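Local coordinates for protein putative polysaccharide binding proteins (DUF1812) (Bacteroides thetaiotaomicron VPI-5482, PDB 3GF8) that probably serves as a lipid-anchored outer-membrane component in the assembly or anchoring of fimbriae, as in other members of the FimB/Mfa2 family, at residues I146-Y159 / L261-L273. Residues are numbered along the deposited sequence; the frame is centred on the assembly and turned at random.
With EDO (1,2-ethanediol), chain B.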
loop_
_atom_site.group_PDB
_atom_site.type_symbol
_atom_site.label_atom_id
_atom_site.label_comp_id
_atom_site.label_asym_id
_atom_site.label_seq_id
_atom_site.Cartn_x
_atom_site.Cartn_y
_atom_site.Cartn_z
ATOM N N ILE A 146 -6.717 -4.097 -4.740
ATOM C CA ILE A 146 -6.153 -4.132 -3.396
ATOM C C ILE A 146 -5.142 -3.002 -3.248
ATOM O O ILE A 146 -4.201 -2.883 -4.057
ATOM C CB ILE A 146 -5.437 -5.489 -3.186
ATOM C CG1 ILE A 146 -6.472 -6.637 -3.231
ATOM C CG2 ILE A 146 -4.646 -5.512 -1.863
ATOM C CD1 ILE A 146 -5.858 -7.945 -3.132
ATOM N N ARG A 147 -5.294 -2.198 -2.198
ATOM C CA ARG A 147 -4.437 -1.054 -2.018
ATOM C C ARG A 147 -3.123 -1.488 -1.466
ATOM O O ARG A 147 -3.072 -2.229 -0.480
ATOM C CB ARG A 147 -5.066 0.009 -1.121
ATOM C CG ARG A 147 -4.249 1.267 -1.087
ATOM C CD ARG A 147 -5.017 2.477 -0.550
ATOM N NE ARG A 147 -4.084 3.490 -0.068
ATOM C CZ ARG A 147 -4.437 4.654 0.450
ATOM N NH1 ARG A 147 -5.712 4.977 0.603
ATOM N NH2 ARG A 147 -3.509 5.505 0.831
ATOM N N ASP A 148 -2.047 -1.024 -2.112
ATOM C CA ASP A 148 -0.695 -1.466 -1.764
ATOM C C ASP A 148 0.125 -0.409 -1.014
ATOM O O ASP A 148 1.102 -0.734 -0.302
ATOM C CB ASP A 148 0.056 -1.856 -3.053
ATOM C CG ASP A 148 -0.203 -3.294 -3.495
ATOM O OD1 ASP A 148 -0.899 -4.061 -2.793
ATOM O OD2 ASP A 148 0.313 -3.658 -4.570
ATOM N N THR A 149 -0.225 0.856 -1.207
ATOM C CA THR A 149 0.483 1.938 -0.563
ATOM C C THR A 149 -0.254 2.312 0.735
ATOM O O THR A 149 -1.493 2.314 0.793
ATOM C CB THR A 149 0.643 3.128 -1.491
ATOM O OG1 THR A 149 -0.602 3.424 -2.112
ATOM C CG2 THR A 149 1.690 2.827 -2.558
ATOM N N LYS A 150 0.533 2.595 1.776
ATOM C CA LYS A 150 0.009 2.766 3.119
ATOM C C LYS A 150 0.504 4.106 3.710
ATOM O O LYS A 150 1.707 4.406 3.738
ATOM C CB LYS A 150 0.441 1.572 3.974
ATOM C CG LYS A 150 0.051 0.235 3.390
ATOM C CD LYS A 150 -1.493 0.005 3.405
ATOM C CE LYS A 150 -1.938 -0.996 2.347
ATOM N NZ LYS A 150 -3.393 -1.397 2.488
ATOM N N ILE A 151 -0.432 4.910 4.173
ATOM C CA ILE A 151 -0.121 6.209 4.705
ATOM C C ILE A 151 -0.234 6.090 6.218
ATOM O O ILE A 151 -1.162 5.454 6.736
ATOM C CB ILE A 151 -1.046 7.258 4.103
ATOM C CG1 ILE A 151 -0.742 7.365 2.590
ATOM C CG2 ILE A 151 -0.850 8.593 4.814
ATOM C CD1 ILE A 151 -1.546 8.346 1.855
ATOM N N VAL A 152 0.737 6.641 6.928
ATOM C CA VAL A 152 0.730 6.567 8.395
ATOM C C VAL A 152 1.070 7.934 8.966
ATOM O O VAL A 152 2.022 8.573 8.517
ATOM C CB VAL A 152 1.696 5.514 8.966
ATOM C CG1 VAL A 152 1.677 4.255 8.157
ATOM C CG2 VAL A 152 3.067 6.046 9.013
ATOM N N ARG A 153 0.258 8.395 9.915
ATOM C CA ARG A 153 0.540 9.607 10.656
ATOM C C ARG A 153 0.976 9.206 12.052
ATOM O O ARG A 153 0.196 8.597 12.797
ATOM C CB ARG A 153 -0.688 10.476 10.738
ATOM C CG ARG A 153 -0.485 11.671 11.680
ATOM C CD ARG A 153 -1.565 12.723 11.491
ATOM N NE ARG A 153 -1.634 13.112 10.095
ATOM C CZ ARG A 153 -2.372 14.101 9.630
ATOM N NH1 ARG A 153 -3.101 14.847 10.453
ATOM N NH2 ARG A 153 -2.356 14.357 8.331
ATOM N N PHE A 154 2.225 9.510 12.400
ATOM C CA PHE A 154 2.740 9.177 13.713
ATOM C C PHE A 154 2.834 10.402 14.613
ATOM O O PHE A 154 3.307 11.444 14.201
ATOM C CB PHE A 154 4.106 8.540 13.636
ATOM C CG PHE A 154 4.130 7.178 13.012
ATOM C CD1 PHE A 154 3.366 6.155 13.515
ATOM C CD2 PHE A 154 4.978 6.895 11.967
ATOM C CE1 PHE A 154 3.434 4.887 12.971
ATOM C CE2 PHE A 154 5.048 5.613 11.422
ATOM C CZ PHE A 154 4.281 4.623 11.928
ATOM N N GLY A 155 2.356 10.242 15.847
ATOM C CA GLY A 155 2.558 11.195 16.923
ATOM C C GLY A 155 3.321 10.535 18.060
ATOM O O GLY A 155 3.185 9.334 18.327
ATOM N N PHE A 156 4.155 11.309 18.736
ATOM C CA PHE A 156 4.925 10.779 19.827
ATOM C C PHE A 156 4.770 11.737 20.987
ATOM O O PHE A 156 5.137 12.889 20.863
ATOM C CB PHE A 156 6.405 10.639 19.415
ATOM C CG PHE A 156 6.603 9.801 18.191
ATOM C CD1 PHE A 156 6.516 10.362 16.946
ATOM C CD2 PHE A 156 6.850 8.445 18.298
ATOM C CE1 PHE A 156 6.653 9.579 15.819
ATOM C CE2 PHE A 156 6.987 7.659 17.178
ATOM C CZ PHE A 156 6.895 8.215 15.945
ATOM N N GLN A 157 4.238 11.245 22.109
ATOM C CA GLN A 157 4.074 12.031 23.333
ATOM C C GLN A 157 4.483 11.289 24.591
ATOM O O GLN A 157 4.490 10.047 24.682
ATOM C CB GLN A 157 2.613 12.395 23.549
ATOM C CG GLN A 157 1.900 13.002 22.387
ATOM C CD GLN A 157 0.378 13.016 22.597
ATOM O OE1 GLN A 157 -0.115 12.708 23.688
ATOM N NE2 GLN A 157 -0.367 13.377 21.545
ATOM N N SER A 158 4.766 12.080 25.598
ATOM C CA SER A 158 4.984 11.589 26.932
ATOM C C SER A 158 3.699 10.947 27.459
ATOM O O SER A 158 2.623 11.558 27.400
ATOM C CB SER A 158 5.366 12.768 27.834
ATOM O OG SER A 158 5.467 12.333 29.174
ATOM N N TYR A 159 3.822 9.736 27.988
ATOM C CA TYR A 159 2.703 9.043 28.575
ATOM C C TYR A 159 2.166 9.770 29.802
ATOM O O TYR A 159 0.961 9.884 29.964
ATOM C CB TYR A 159 3.090 7.624 28.988
ATOM C CG TYR A 159 2.001 6.937 29.776
ATOM C CD1 TYR A 159 0.840 6.540 29.156
ATOM C CD2 TYR A 159 2.105 6.766 31.156
ATOM C CE1 TYR A 159 -0.160 5.937 29.846
ATOM C CE2 TYR A 159 1.095 6.174 31.875
ATOM C CZ TYR A 159 -0.034 5.759 31.208
ATOM O OH TYR A 159 -1.060 5.170 31.871
ATOM N N LEU A 261 -4.229 -5.392 7.363
ATOM C CA LEU A 261 -3.161 -4.641 6.698
ATOM C C LEU A 261 -3.512 -4.243 5.241
ATOM O O LEU A 261 -3.145 -3.150 4.773
ATOM C CB LEU A 261 -1.863 -5.432 6.731
ATOM C CG LEU A 261 -1.272 -5.667 8.125
ATOM C CD1 LEU A 261 0.053 -6.479 7.985
ATOM C CD2 LEU A 261 -1.091 -4.347 8.871
ATOM N N ASP A 262 -4.227 -5.107 4.536
ATOM C CA ASP A 262 -4.607 -4.817 3.151
ATOM C C ASP A 262 -5.764 -3.869 3.098
ATOM O O ASP A 262 -5.781 -2.926 2.270
ATOM C CB ASP A 262 -5.022 -6.068 2.390
ATOM C CG ASP A 262 -3.868 -6.973 2.079
ATOM O OD1 ASP A 262 -2.724 -6.501 1.941
ATOM O OD2 ASP A 262 -4.117 -8.179 1.968
ATOM N N ARG A 263 -6.739 -4.103 3.963
ATOM C CA ARG A 263 -7.967 -3.308 3.922
ATOM C C ARG A 263 -7.787 -1.888 4.416
ATOM O O ARG A 263 -8.409 -0.971 3.902
ATOM C CB ARG A 263 -9.064 -3.959 4.757
ATOM C CG ARG A 263 -9.905 -4.965 4.023
ATOM C CD ARG A 263 -11.062 -5.360 4.925
ATOM N NE ARG A 263 -11.726 -6.557 4.450
ATOM C CZ ARG A 263 -12.687 -6.582 3.533
ATOM N NH1 ARG A 263 -13.154 -5.466 2.964
ATOM N NH2 ARG A 263 -13.201 -7.756 3.196
ATOM N N GLN A 264 -6.969 -1.719 5.453
ATOM C CA GLN A 264 -6.725 -0.411 6.039
ATOM C C GLN A 264 -5.502 0.208 5.396
ATOM O O GLN A 264 -4.428 -0.414 5.363
ATOM C CB GLN A 264 -6.489 -0.558 7.558
ATOM C CG GLN A 264 -6.307 0.769 8.320
ATOM C CD GLN A 264 -7.391 1.789 7.973
ATOM O OE1 GLN A 264 -7.324 2.429 6.931
ATOM N NE2 GLN A 264 -8.389 1.929 8.840
ATOM N N SER A 265 -5.629 1.432 4.900
ATOM C CA SER A 265 -4.442 2.086 4.357
ATOM C C SER A 265 -4.115 3.440 4.962
ATOM O O SER A 265 -3.162 4.100 4.524
ATOM C CB SER A 265 -4.540 2.172 2.820
ATOM O OG SER A 265 -4.683 0.874 2.271
ATOM N N ASN A 266 -4.909 3.881 5.934
ATOM C CA ASN A 266 -4.558 5.047 6.714
ATOM C C ASN A 266 -4.481 4.705 8.169
ATOM O O ASN A 266 -5.474 4.290 8.762
ATOM C CB ASN A 266 -5.589 6.139 6.553
ATOM C CG ASN A 266 -5.721 6.574 5.152
ATOM O OD1 ASN A 266 -6.617 6.133 4.442
ATOM N ND2 ASN A 266 -4.798 7.416 4.712
ATOM N N TYR A 267 -3.316 4.938 8.756
ATOM C CA TYR A 267 -3.057 4.575 10.127
ATOM C C TYR A 267 -2.595 5.799 10.872
ATOM O O TYR A 267 -1.540 6.343 10.580
ATOM C CB TYR A 267 -1.971 3.522 10.166
ATOM C CG TYR A 267 -2.316 2.213 9.498
ATOM C CD1 TYR A 267 -2.136 2.036 8.152
ATOM C CD2 TYR A 267 -2.783 1.137 10.241
ATOM C CE1 TYR A 267 -2.431 0.836 7.548
ATOM C CE2 TYR A 267 -3.081 -0.072 9.635
ATOM C CZ TYR A 267 -2.908 -0.206 8.293
ATOM O OH TYR A 267 -3.187 -1.400 7.695
ATOM N N HIS A 268 -3.390 6.267 11.815
ATOM C CA HIS A 268 -2.964 7.351 12.655
ATOM C C HIS A 268 -2.665 6.766 14.004
ATOM O O HIS A 268 -3.579 6.357 14.717
ATOM C CB HIS A 268 -4.052 8.399 12.789
ATOM C CG HIS A 268 -3.637 9.572 13.619
ATOM N ND1 HIS A 268 -4.434 10.678 13.795
ATOM C CD2 HIS A 268 -2.496 9.824 14.303
ATOM C CE1 HIS A 268 -3.818 11.550 14.572
ATOM N NE2 HIS A 268 -2.639 11.057 14.897
ATOM N N ILE A 269 -1.380 6.729 14.335
ATOM C CA ILE A 269 -0.876 6.114 15.539
ATOM C C ILE A 269 -0.204 7.147 16.410
ATOM O O ILE A 269 0.760 7.808 15.979
ATOM C CB ILE A 269 0.135 5.009 15.196
ATOM C CG1 ILE A 269 -0.453 4.077 14.110
ATOM C CG2 ILE A 269 0.581 4.286 16.484
ATOM C CD1 ILE A 269 0.374 2.832 13.857
ATOM N N ILE A 270 -0.725 7.320 17.623
ATOM C CA ILE A 270 -0.003 8.011 18.676
ATOM C C ILE A 270 0.734 7.000 19.574
ATOM O O ILE A 270 0.119 6.078 20.105
ATOM C CB ILE A 270 -0.905 8.832 19.592
ATOM C CG1 ILE A 270 -1.919 9.668 18.806
ATOM C CG2 ILE A 270 -0.055 9.779 20.384
ATOM C CD1 ILE A 270 -1.291 10.595 17.827
ATOM N N PHE A 271 2.042 7.196 19.752
ATOM C CA PHE A 271 2.799 6.556 20.816
ATOM C C PHE A 271 2.884 7.427 22.065
ATOM O O PHE A 271 3.268 8.623 22.009
ATOM C CB PHE A 271 4.213 6.238 20.342
ATOM C CG PHE A 271 4.245 5.337 19.151
ATOM C CD1 PHE A 271 4.056 5.848 17.891
ATOM C CD2 PHE A 271 4.456 3.987 19.299
ATOM C CE1 PHE A 271 4.070 5.039 16.802
ATOM C CE2 PHE A 271 4.477 3.168 18.205
ATOM C CZ PHE A 271 4.279 3.695 16.959
ATOM N N PHE A 272 2.521 6.810 23.188
ATOM C CA PHE A 272 2.642 7.395 24.507
ATOM C C PHE A 272 3.827 6.735 25.178
ATOM O O PHE A 272 3.778 5.542 25.511
ATOM C CB PHE A 272 1.365 7.185 25.315
ATOM C CG PHE A 272 0.209 7.907 24.742
ATOM C CD1 PHE A 272 -0.472 7.385 23.657
ATOM C CD2 PHE A 272 -0.145 9.150 25.221
ATOM C CE1 PHE A 272 -1.519 8.082 23.093
ATOM C CE2 PHE A 272 -1.185 9.859 24.655
ATOM C CZ PHE A 272 -1.874 9.329 23.599
ATOM N N LEU A 273 4.900 7.498 25.347
ATOM C CA LEU A 273 6.187 6.924 25.740
ATOM C C LEU A 273 6.573 7.267 27.161
ATOM O O LEU A 273 6.174 8.305 27.717
ATOM C CB LEU A 273 7.277 7.440 24.835
ATOM C CG LEU A 273 7.017 7.210 23.366
ATOM C CD1 LEU A 273 7.806 8.194 22.592
ATOM C CD2 LEU A 273 7.434 5.793 23.064
HETATM C C1 EDO B . -3.604 8.964 8.058
HETATM O O1 EDO B . -3.840 8.879 6.640
HETATM C C2 EDO B . -4.026 10.346 8.553
HETATM O O2 EDO B . -4.914 10.274 9.684
HETATM O O HOH W 1 -1.536 -4.384 0.574
HETATM O O HOH W 2 -7.036 -2.970 -0.047
HETATM O O HOH W 3 -5.246 7.798 1.987
HETATM O O HOH W 4 6.203 9.642 30.387
#
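Phe154 and Phe156 share one face of the strand pair with Phe271, and their rings meet its ring on the tight side of the contact. Phe154 CD1 meets Phe271 CE1 at 3.5 Å with the ring planes inclined to each other. Phe156 lies nearly parallel to Phe271, only 6° between planes, but displaced, with little of one ring over the other. Ile269 CD1 lies at the edge of the Phe154 ring, and Leu225 of strand 224-229 packs against all three phenylalanines. Beneath them the backbones pair in parallel: Gly155 N bonds Ile269 O and Gly155 O takes Phe271 N, part of a nine-bond ladder. Strand 150-158 is thus an interior strand, with 209-214 along its other edge, consistent with the transthyretin-like beta fold of its family; 279-284 continues the pairing beyond 266-273.

Where helix 257-263 runs into strand 266-273, Lys150 swings back, its chain bent at chi2 (-68°), and buries its ammonium among oxygens. Four acceptors share the three N-H of NZ, so at least one hydrogen is split: Ser265 OG at 2.6 Å, Leu261 O at 2.9 Å, approached in the plane of its carbonyl on a lone pair, Gln264 O, approached from above its own carbonyl plane, and Arg147 O. This gathering would be expected to stabilise the charged form. Ser265 CB in turn sits over one face of the Arg147 guanidinium, 3.2 Å from NE.

The opposite face of the strand pair is looser and more polar, with Asn266 and His268 exposed to solvent. Arg153 lays CD over the centre of the His268 ring, 4.0 Å from its centroid, while its guanidinium goes on to Asp211. Nearby, Asn266 ND2 holds an ethanediol, probably from the crystallisation liquor, at O1 (2.6 Å). Toward the C-terminal ends of both strands, Gln157 runs alongside Phe272, with OE1 3.2 Å from Phe272 CE2.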